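PDB 3WQC: D-threo-3-hydroxyaspartate dehydratase from Delftia, which uses pyridoxal 5'-phosphate and a divalent metal ion to deaminate D-threo-3-hydroxyaspartate to oxaloacetate and ammonia, and also acts on L-threo- and L-erythro-3-hydroxyaspartate and D-serine. Local coordinates for the interface of chains A and B. Sequence-based numbering; all coordinates share one arbitrary frame. Chains: chain A/B, D-threo-3-hydroxyaspartate dehydratase.

Contact 1: the interface of chains A and B. Residues chain A 388-390; chain B 367-370, 388.
A:His388 and B:His388 lay their imidazoles face to face where the C-terminal tails of two copies of this DSD1-family pyridoxal-phosphate enzyme meet. Equivalent residues pair here, which puts the stack at the two-fold axis. The ring centroids are 3.5 Å apart and the planes are turned by only 6°. Each side chain reaches tip first toward the other, its CG anti to the backbone N (chi1 -175° in both copies), and B:His388 CE1 comes to rest over the centre of the A:His388 ring. A:His388 buries far more surface here than any neighbour; the loop B:Ala367 to B:Pro370 closes in at its NE2 edge and on the side turned away from B:His388. Its NE2 points in the ring plane at the carbonyl oxygen of B:Ala367, a weak hydrogen bond of 3.3 Å, and the carbonyl oxygen of B:Gln368 lies nearby. Off the face opposite B:His388, B:Pro370 CG packs 3.7 Å from A:His388 ND1, while B:Pro370 CD meets the alpha carbon of A:Gly389 at 3.7 Å. The glycine brings the chain round to the terminal residue, A:Trp390. The far corner of that indole, CZ3, approaches the B:Phe369 ring from above one face and off-centre, 3.4 Å from CE2. The same CZ3 is 3.4 Å from the carbonyl oxygen of B:Gln368. B:Phe369 CG stands anti to its carbonyl carbon (chi1 -66°), presenting this face to the indole.

Contact 2: the interface of chains A and B. Residues chain A 21, 291-292, 330, 368-369; chain B 56, 367, 388, 390.
The C-terminal tail of chain B, which follows strand 381-385, enters chain A between helix 290-293 and the loops carrying A:Pro21, A:Glu330 and A:Phe369; there B:Trp390 is gripped. A:Pro21, preceded by a cis peptide, lies across one face of the indole at about a right angle to it. Its CG sits 3.7 Å from the centroid of the six-membered ring and its CD 3.6 Å from that of the five-membered ring. The rim is occupied as well: A:Met291 CG lies 3.7 Å from B:Trp390 CZ2, and the alpha carbon of A:Ala292 borders CH2. A bend at chi2 (-65°) brings the A:Glu330 carboxylate to the indole N-H, whose bond is almost straight (169° at the hydrogen), with NE1 to OE1 2.9 Å. OE1 lies in the indole plane; NE1 comes to its syn side, tilted out of the carboxylate plane. OE2 binds a water at 2.6 Å, which B:Lys56 NZ reaches at 2.8 Å, so carboxylate and amine, probably oppositely charged, are joined through water. A:Gln368 NE2 bonds the carbonyl oxygen of A:Met291 at 3.1 Å, from above the carbonyl plane, and may steady the edge bordering the indole. A leucine in place of B:Trp390 would probably leave A:Glu330 OE1 without its indole donor and open a gap beneath A:Pro21. The site clasps one copy's tail in a groove of the other; since the enzyme is described as a monomer, this pairing may belong to the crystal.

Contact 3: the interface of chains A and B. Residues chain A 296, 361, 363-364, 367; chain B 290-291, 295, 329.
A:Ala364 and A:His361 press on the indole of B:Trp290 in the tight half of this contact. The indole tip, CH2, lies 3.4 Å from the alpha carbon of A:Ala364. A:His361 meets it edge to face, the ring planes 66° apart, with the imidazole carbon CE1 3.5 Å from B:Trp290 CZ2. Alongside, B:Met291 SD packs 3.5 Å from A:Ala367 CB. With its CG between the backbone N and carbonyl carbon (chi1 60°), B:Trp290 stands between two groups of its own chain, B:Gln329 CA on one face and B:Arg295 NE on the other. The guanidinium thus lies over the indole and sends its N-H outward to A:Asp296: NE to OD2 is 2.8 Å, a salt bridge, with a weak bond from NH2 beside it. The oxygen is in the guanidinium plane but is approached from above the carboxylate. A:His361 ND1 reaches the same OD2 from the opposite carboxylate face at 2.7 Å. A methionine in place of B:Arg295 would probably leave A:Asp296 without its charged mate across the interface and one indole face less well covered. The loose side is at B:Gln329, which buries little surface; its amide oxygen OE1 merely touches A:Cys363 CB, 3.4 Å away. In the fold, helix 290-293 of chain B abuts helix 362-367 of chain A; A:His361 just before that helix and A:Cys363 in its first turn hold the magnesium ion, so the contact backs onto the metal site.

Contact 4: the interface of chains A and B. Residues chain A 19-20, 273, 275, 287, 354; chain B 98, 100-101.
The imidazole of B:His100 has A:Arg354 NH2 over the centre of one face and A:Asp19 OD1 at its edge, in a polar patch between the two chains that may be a crystal contact, the enzyme being described as a monomer. The arginine nitrogen stands 3.4 Å from the ring centroid, a cation-pi contact made by the tip of the guanidinium, whose plane is steep to the ring. The guanidinium of B:Arg101, from the same 3-10 helix 99-101, has the CG atoms of A:Asp19 and A:Asp287 in its plane at the edge, the carboxylates themselves turned by 60° and 33°. A:Asp19 OD1 takes two donors. B:His100 NE2 meets OD1 of A:Asp19 nearly along the C-O axis at 2.8 Å. B:Arg101 NH1 comes to A:Asp19 OD1 on the syn side, tilted from the carboxylate plane, at 2.8 Å. Bends at chi3 and chi4 turn the B:Arg101 guanidinium to face both acids, and it grips A:Asp287 end-on, both terminal nitrogens converging on OD2, with NH2 at 2.8 Å and NH1 at 3.1 Å. NH2 uses the anti lone pair of OD2, leaving the syn lone pair to the A:Thr20 hydroxyl, OG1, at 2.6 Å. The nearby guanidinium would tend to keep both aspartates ionised. On strand 268-278, the backbone N of A:Thr273 gives A:Asp287 OD1 a nearly straight bond of 2.8 Å (173° at the hydrogen), arriving from above the carboxylate plane.

Contact 1: the interface of chains A and B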
# COMPACT_ATOMS: atom_id res chain seq x y z
N HIS A 388 -3.10 0.12 -11.08
CA HIS A 388 -2.57 -0.69 -9.97
C HIS A 388 -1.77 -1.81 -10.57
O HIS A 388 -2.19 -2.47 -11.52
CB HIS A 388 -3.85 -1.28 -9.25
CG HIS A 388 -3.52 -2.04 -8.02
ND1 HIS A 388 -4.12 -3.26 -7.76
CD2 HIS A 388 -2.79 -1.68 -6.91
CE1 HIS A 388 -3.72 -3.67 -6.50
NE2 HIS A 388 -2.94 -2.67 -5.96
N GLY A 389 -0.64 -2.10 -9.95
CA GLY A 389 0.15 -3.25 -10.30
C GLY A 389 1.21 -3.05 -11.38
O GLY A 389 1.64 -1.92 -11.59
N TRP A 390 1.59 -4.15 -12.01
CA TRP A 390 2.74 -4.16 -12.95
C TRP A 390 2.38 -4.89 -14.18
O TRP A 390 1.36 -5.63 -14.25
CB TRP A 390 3.96 -4.88 -12.29
CG TRP A 390 4.49 -4.10 -11.14
CD1 TRP A 390 5.53 -3.18 -11.14
CD2 TRP A 390 3.97 -4.12 -9.76
NE1 TRP A 390 5.67 -2.58 -9.90
CE2 TRP A 390 4.76 -3.14 -9.02
CE3 TRP A 390 2.97 -4.87 -9.09
CZ2 TRP A 390 4.57 -2.92 -7.65
CZ3 TRP A 390 2.74 -4.58 -7.72
CH2 TRP A 390 3.50 -3.60 -7.03
OXT TRP A 390 3.19 -4.81 -15.15
N ALA B 367 -1.95 -6.47 -0.51
CA ALA B 367 -2.88 -5.49 -1.05
C ALA B 367 -2.24 -4.66 -2.19
O ALA B 367 -2.93 -3.95 -2.94
CB ALA B 367 -3.35 -4.54 0.06
N GLN B 368 -0.91 -4.69 -2.29
CA GLN B 368 -0.22 -3.97 -3.37
C GLN B 368 -0.32 -4.66 -4.72
O GLN B 368 0.04 -4.06 -5.76
CB GLN B 368 1.25 -3.80 -2.99
CG GLN B 368 1.44 -3.00 -1.69
CD GLN B 368 0.80 -1.60 -1.77
OE1 GLN B 368 -0.37 -1.38 -1.31
NE2 GLN B 368 1.54 -0.64 -2.36
N PHE B 369 -0.84 -5.88 -4.75
CA PHE B 369 -0.87 -6.66 -6.01
C PHE B 369 -2.29 -6.94 -6.48
O PHE B 369 -3.13 -7.36 -5.69
CB PHE B 369 -0.16 -8.00 -5.82
CG PHE B 369 1.31 -7.82 -5.57
CD1 PHE B 369 1.80 -7.55 -4.29
CD2 PHE B 369 2.22 -7.89 -6.64
CE1 PHE B 369 3.18 -7.32 -4.06
CE2 PHE B 369 3.59 -7.65 -6.44
CZ PHE B 369 4.08 -7.38 -5.14
N PRO B 370 -2.52 -6.86 -7.81
CA PRO B 370 -3.81 -7.28 -8.36
C PRO B 370 -4.02 -8.78 -8.17
O PRO B 370 -5.18 -9.21 -8.18
CB PRO B 370 -3.69 -6.96 -9.86
CG PRO B 370 -2.66 -5.83 -9.93
CD PRO B 370 -1.68 -6.11 -8.81
N HIS B 388 -9.07 -5.33 -4.80
CA HIS B 388 -8.49 -4.02 -4.46
C HIS B 388 -9.62 -3.01 -4.31
O HIS B 388 -10.53 -2.96 -5.12
CB HIS B 388 -7.57 -3.61 -5.66
CG HIS B 388 -6.81 -2.36 -5.43
ND1 HIS B 388 -6.78 -1.35 -6.36
CD2 HIS B 388 -5.97 -2.00 -4.38
CE1 HIS B 388 -5.89 -0.37 -5.90
NE2 HIS B 388 -5.39 -0.79 -4.69

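Contact 2: the interface of chains A and B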
# COMPACT_ATOMS: atom_id res chain seq x y z
N PRO A 21 -14.08 4.64 2.42
CA PRO A 21 -13.25 5.80 2.08
C PRO A 21 -13.17 6.01 0.56
O PRO A 21 -13.41 5.08 -0.24
CB PRO A 21 -11.86 5.36 2.63
CG PRO A 21 -11.84 3.85 2.46
CD PRO A 21 -13.28 3.44 2.83
N MET A 291 -5.33 0.79 5.01
CA MET A 291 -5.64 0.32 3.63
C MET A 291 -6.00 1.57 2.79
O MET A 291 -5.79 1.56 1.60
CB MET A 291 -6.72 -0.74 3.64
CG MET A 291 -6.90 -1.36 2.28
SD MET A 291 -5.40 -2.26 1.67
CE MET A 291 -5.48 -3.74 2.71
N ALA A 292 -6.67 2.58 3.38
CA ALA A 292 -7.02 3.81 2.66
C ALA A 292 -5.81 4.75 2.63
O ALA A 292 -5.47 5.33 1.55
CB ALA A 292 -8.20 4.52 3.34
N GLU A 330 -8.70 -1.28 8.32
CA GLU A 330 -9.93 -0.59 7.88
C GLU A 330 -10.47 0.33 8.96
O GLU A 330 -11.62 0.81 8.82
CB GLU A 330 -11.00 -1.60 7.44
CG GLU A 330 -10.61 -2.33 6.09
CD GLU A 330 -10.53 -1.41 4.87
OE1 GLU A 330 -11.11 -0.28 4.84
OE2 GLU A 330 -9.88 -1.85 3.86
N GLN A 368 -3.52 3.20 -3.10
CA GLN A 368 -4.47 2.34 -2.42
C GLN A 368 -5.85 2.30 -3.09
O GLN A 368 -6.70 1.49 -2.69
CB GLN A 368 -4.60 2.85 -0.97
CG GLN A 368 -3.26 2.74 -0.19
CD GLN A 368 -2.65 1.34 -0.21
OE1 GLN A 368 -1.85 0.99 -1.10
NE2 GLN A 368 -2.94 0.55 0.82
N PHE A 369 -6.12 3.18 -4.07
CA PHE A 369 -7.50 3.32 -4.62
C PHE A 369 -7.51 2.91 -6.09
O PHE A 369 -6.61 3.30 -6.85
CB PHE A 369 -7.96 4.80 -4.53
CG PHE A 369 -8.18 5.18 -3.09
CD1 PHE A 369 -7.13 5.63 -2.31
CD2 PHE A 369 -9.47 5.03 -2.54
CE1 PHE A 369 -7.35 5.94 -0.95
CE2 PHE A 369 -9.68 5.36 -1.19
CZ PHE A 369 -8.64 5.82 -0.41
N LYS B 56 -7.94 -11.64 0.47
CA LYS B 56 -9.06 -11.24 -0.41
C LYS B 56 -9.03 -12.02 -1.76
O LYS B 56 -9.41 -11.48 -2.82
CB LYS B 56 -9.10 -9.70 -0.71
CG LYS B 56 -9.08 -8.91 0.60
CD LYS B 56 -9.36 -7.42 0.27
CE LYS B 56 -9.17 -6.63 1.54
NZ LYS B 56 -9.47 -5.20 1.23
N ALA B 367 -1.95 -6.47 -0.51
CA ALA B 367 -2.88 -5.49 -1.05
C ALA B 367 -2.24 -4.66 -2.19
O ALA B 367 -2.93 -3.95 -2.94
CB ALA B 367 -3.35 -4.54 0.06
N HIS B 388 -9.07 -5.33 -4.80
CA HIS B 388 -8.49 -4.02 -4.46
C HIS B 388 -9.62 -3.01 -4.31
O HIS B 388 -10.53 -2.96 -5.12
CB HIS B 388 -7.57 -3.61 -5.66
CG HIS B 388 -6.81 -2.36 -5.43
ND1 HIS B 388 -6.78 -1.35 -6.36
CD2 HIS B 388 -5.97 -2.00 -4.38
CE1 HIS B 388 -5.89 -0.37 -5.90
NE2 HIS B 388 -5.39 -0.79 -4.69
N TRP B 390 -12.80 -0.66 -2.56
CA TRP B 390 -14.01 -0.73 -1.74
C TRP B 390 -15.22 -0.82 -2.63
O TRP B 390 -15.09 -0.70 -3.86
CB TRP B 390 -14.12 0.51 -0.82
CG TRP B 390 -13.02 0.55 0.20
CD1 TRP B 390 -13.09 0.06 1.48
CD2 TRP B 390 -11.63 1.04 0.01
NE1 TRP B 390 -11.86 0.21 2.12
CE2 TRP B 390 -10.94 0.81 1.24
CE3 TRP B 390 -10.95 1.64 -1.08
CZ2 TRP B 390 -9.56 1.10 1.41
CZ3 TRP B 390 -9.57 1.92 -0.89
CH2 TRP B 390 -8.90 1.66 0.33
OXT TRP B 390 -16.33 -0.96 -2.06
O HOH W 1 -9.16 -4.31 3.90

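Contact 3: the interface of chains A and B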
# COMPACT_ATOMS: atom_id res chain seq x y z
N ASP A 296 2.34 4.75 4.78
CA ASP A 296 3.42 5.77 4.77
C ASP A 296 3.32 6.70 5.98
O ASP A 296 2.25 7.32 6.30
CB ASP A 296 3.26 6.64 3.49
CG ASP A 296 4.54 7.39 3.19
OD1 ASP A 296 4.87 8.36 3.89
OD2 ASP A 296 5.24 6.98 2.21
N HIS A 361 1.82 11.08 2.13
CA HIS A 361 2.54 10.92 0.88
C HIS A 361 1.50 10.68 -0.19
O HIS A 361 0.91 9.56 -0.22
CB HIS A 361 3.49 9.77 1.08
CG HIS A 361 4.39 9.50 -0.12
ND1 HIS A 361 5.33 8.45 -0.10
CD2 HIS A 361 4.56 10.18 -1.32
CE1 HIS A 361 6.05 8.50 -1.31
NE2 HIS A 361 5.61 9.58 -2.03
N CYS A 363 1.66 9.91 -3.35
CA CYS A 363 1.88 8.80 -4.29
C CYS A 363 1.50 7.48 -3.61
O CYS A 363 0.98 6.54 -4.25
CB CYS A 363 3.40 8.73 -4.57
SG CYS A 363 4.13 10.39 -4.97
N ALA A 364 1.75 7.40 -2.27
CA ALA A 364 1.45 6.16 -1.54
C ALA A 364 -0.08 6.02 -1.31
O ALA A 364 -0.65 4.94 -1.50
CB ALA A 364 2.22 6.10 -0.21
N ALA A 367 -2.13 5.14 -4.50
CA ALA A 367 -2.03 3.77 -4.96
C ALA A 367 -2.95 2.78 -4.24
O ALA A 367 -3.19 1.64 -4.75
CB ALA A 367 -0.60 3.27 -4.86
N TRP B 290 8.68 0.19 -2.11
CA TRP B 290 7.52 0.11 -1.20
C TRP B 290 6.23 -0.05 -1.96
O TRP B 290 5.22 -0.55 -1.38
CB TRP B 290 7.43 1.27 -0.21
CG TRP B 290 7.32 2.64 -0.83
CD1 TRP B 290 8.31 3.61 -0.87
CD2 TRP B 290 6.11 3.22 -1.51
NE1 TRP B 290 7.82 4.73 -1.54
CE2 TRP B 290 6.49 4.52 -1.98
CE3 TRP B 290 4.79 2.76 -1.77
CZ2 TRP B 290 5.61 5.34 -2.66
CZ3 TRP B 290 3.91 3.57 -2.49
CH2 TRP B 290 4.31 4.86 -2.95
N MET B 291 6.21 0.23 -3.29
CA MET B 291 4.94 -0.08 -4.00
C MET B 291 4.73 -1.60 -4.04
O MET B 291 3.59 -2.04 -4.03
CB MET B 291 4.96 0.49 -5.42
CG MET B 291 3.59 0.41 -6.16
SD MET B 291 2.28 1.37 -5.31
CE MET B 291 2.78 3.04 -5.82
N ARG B 295 4.48 0.18 2.52
CA ARG B 295 5.27 0.94 3.49
C ARG B 295 5.27 0.29 4.91
O ARG B 295 5.83 0.92 5.83
CB ARG B 295 4.75 2.41 3.62
CG ARG B 295 5.31 3.29 2.49
CD ARG B 295 6.79 3.57 2.70
NE ARG B 295 7.10 4.88 2.18
CZ ARG B 295 8.32 5.34 1.97
NH1 ARG B 295 9.39 4.53 2.20
NH2 ARG B 295 8.47 6.62 1.55
N GLN B 329 9.63 4.20 -4.29
CA GLN B 329 8.40 3.63 -4.83
C GLN B 329 8.63 2.35 -5.60
O GLN B 329 7.97 1.31 -5.35
CB GLN B 329 7.71 4.70 -5.66
CG GLN B 329 6.28 4.28 -6.08
CD GLN B 329 5.46 5.47 -6.60
OE1 GLN B 329 5.58 6.61 -6.05
NE2 GLN B 329 4.54 5.23 -7.55

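Contact 4: the interface of chains A and B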
# COMPACT_ATOMS: atom_id res chain seq x y z
N ASP A 19 -19.56 6.31 -1.31
CA ASP A 19 -19.16 5.46 -0.19
C ASP A 19 -17.77 5.93 0.26
O ASP A 19 -16.99 6.55 -0.50
CB ASP A 19 -19.10 3.97 -0.63
CG ASP A 19 -19.00 2.95 0.56
OD1 ASP A 19 -19.30 3.33 1.73
OD2 ASP A 19 -18.64 1.74 0.26
N THR A 20 -17.44 5.58 1.50
CA THR A 20 -16.14 5.90 2.08
C THR A 20 -15.41 4.60 2.42
O THR A 20 -16.04 3.61 2.75
CB THR A 20 -16.31 6.79 3.35
OG1 THR A 20 -17.22 6.15 4.26
CG2 THR A 20 -16.85 8.15 2.95
N THR A 273 -15.77 8.26 6.94
CA THR A 273 -16.95 8.40 7.83
C THR A 273 -16.55 8.02 9.22
O THR A 273 -15.82 7.02 9.44
CB THR A 273 -18.08 7.44 7.32
OG1 THR A 273 -18.48 7.91 5.99
CG2 THR A 273 -19.25 7.45 8.24
N ILE A 275 -17.35 6.01 12.30
CA ILE A 275 -18.12 4.76 12.53
C ILE A 275 -18.15 4.39 14.01
O ILE A 275 -18.84 3.45 14.39
CB ILE A 275 -17.49 3.60 11.75
CG1 ILE A 275 -16.03 3.33 12.15
CG2 ILE A 275 -17.66 3.89 10.24
CD1 ILE A 275 -15.45 2.06 11.41
N ASP A 287 -13.55 5.10 9.07
CA ASP A 287 -13.37 3.95 8.15
C ASP A 287 -12.25 4.15 7.13
O ASP A 287 -12.14 3.39 6.15
CB ASP A 287 -14.70 3.62 7.47
CG ASP A 287 -15.22 4.71 6.55
OD1 ASP A 287 -14.57 5.77 6.40
OD2 ASP A 287 -16.31 4.48 5.98
N ARG A 354 -18.85 12.98 8.09
CA ARG A 354 -17.84 12.77 7.05
C ARG A 354 -16.74 13.79 7.24
O ARG A 354 -16.99 14.99 7.50
CB ARG A 354 -18.44 12.86 5.66
CG ARG A 354 -19.32 11.67 5.43
CD ARG A 354 -19.98 11.85 4.07
NE ARG A 354 -20.64 10.56 3.93
CZ ARG A 354 -20.60 9.75 2.87
NH1 ARG A 354 -20.14 10.22 1.73
NH2 ARG A 354 -21.16 8.51 2.94
N ALA B 98 -21.48 1.43 9.45
CA ALA B 98 -21.84 2.78 9.15
C ALA B 98 -23.28 2.79 8.64
O ALA B 98 -23.62 2.01 7.73
CB ALA B 98 -20.95 3.29 8.02
N HIS B 100 -24.78 4.62 6.56
CA HIS B 100 -24.99 4.84 5.11
C HIS B 100 -24.75 3.59 4.28
O HIS B 100 -25.19 3.57 3.10
CB HIS B 100 -24.12 5.98 4.60
CG HIS B 100 -22.68 5.66 4.41
ND1 HIS B 100 -21.71 5.79 5.39
CD2 HIS B 100 -22.05 5.14 3.28
CE1 HIS B 100 -20.51 5.36 4.87
NE2 HIS B 100 -20.73 4.97 3.56
N ARG B 101 -24.10 2.55 4.86
CA ARG B 101 -23.91 1.30 4.17
C ARG B 101 -25.08 0.33 4.34
O ARG B 101 -25.04 -0.79 3.81
CB ARG B 101 -22.60 0.63 4.61
CG ARG B 101 -21.40 1.29 3.89
CD ARG B 101 -20.08 0.55 4.11
NE ARG B 101 -19.38 0.95 5.34
CZ ARG B 101 -18.53 1.98 5.40
NH1 ARG B 101 -18.29 2.76 4.30
NH2 ARG B 101 -17.87 2.20 6.54

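Contact 1 and contact 2 have centres about 10 Å apart and share B:Ala367 and B:His388; contact 3 lies about 12 Å from contact 1 and 13 Å from contact 2. Together they appear to form one patch near the two-fold axis, where the tails and the helices 290-293 and 362-367 of both copies meet. Contact 4 stands apart, about 14 Å from contact 2 and 24 Å from contacts 1 and 3, as a charged flank set against a centre rich in aromatic side chains. By symmetry each contact recurs with chains exchanged, so the pairing is extensive, although the enzyme is described as monomeric.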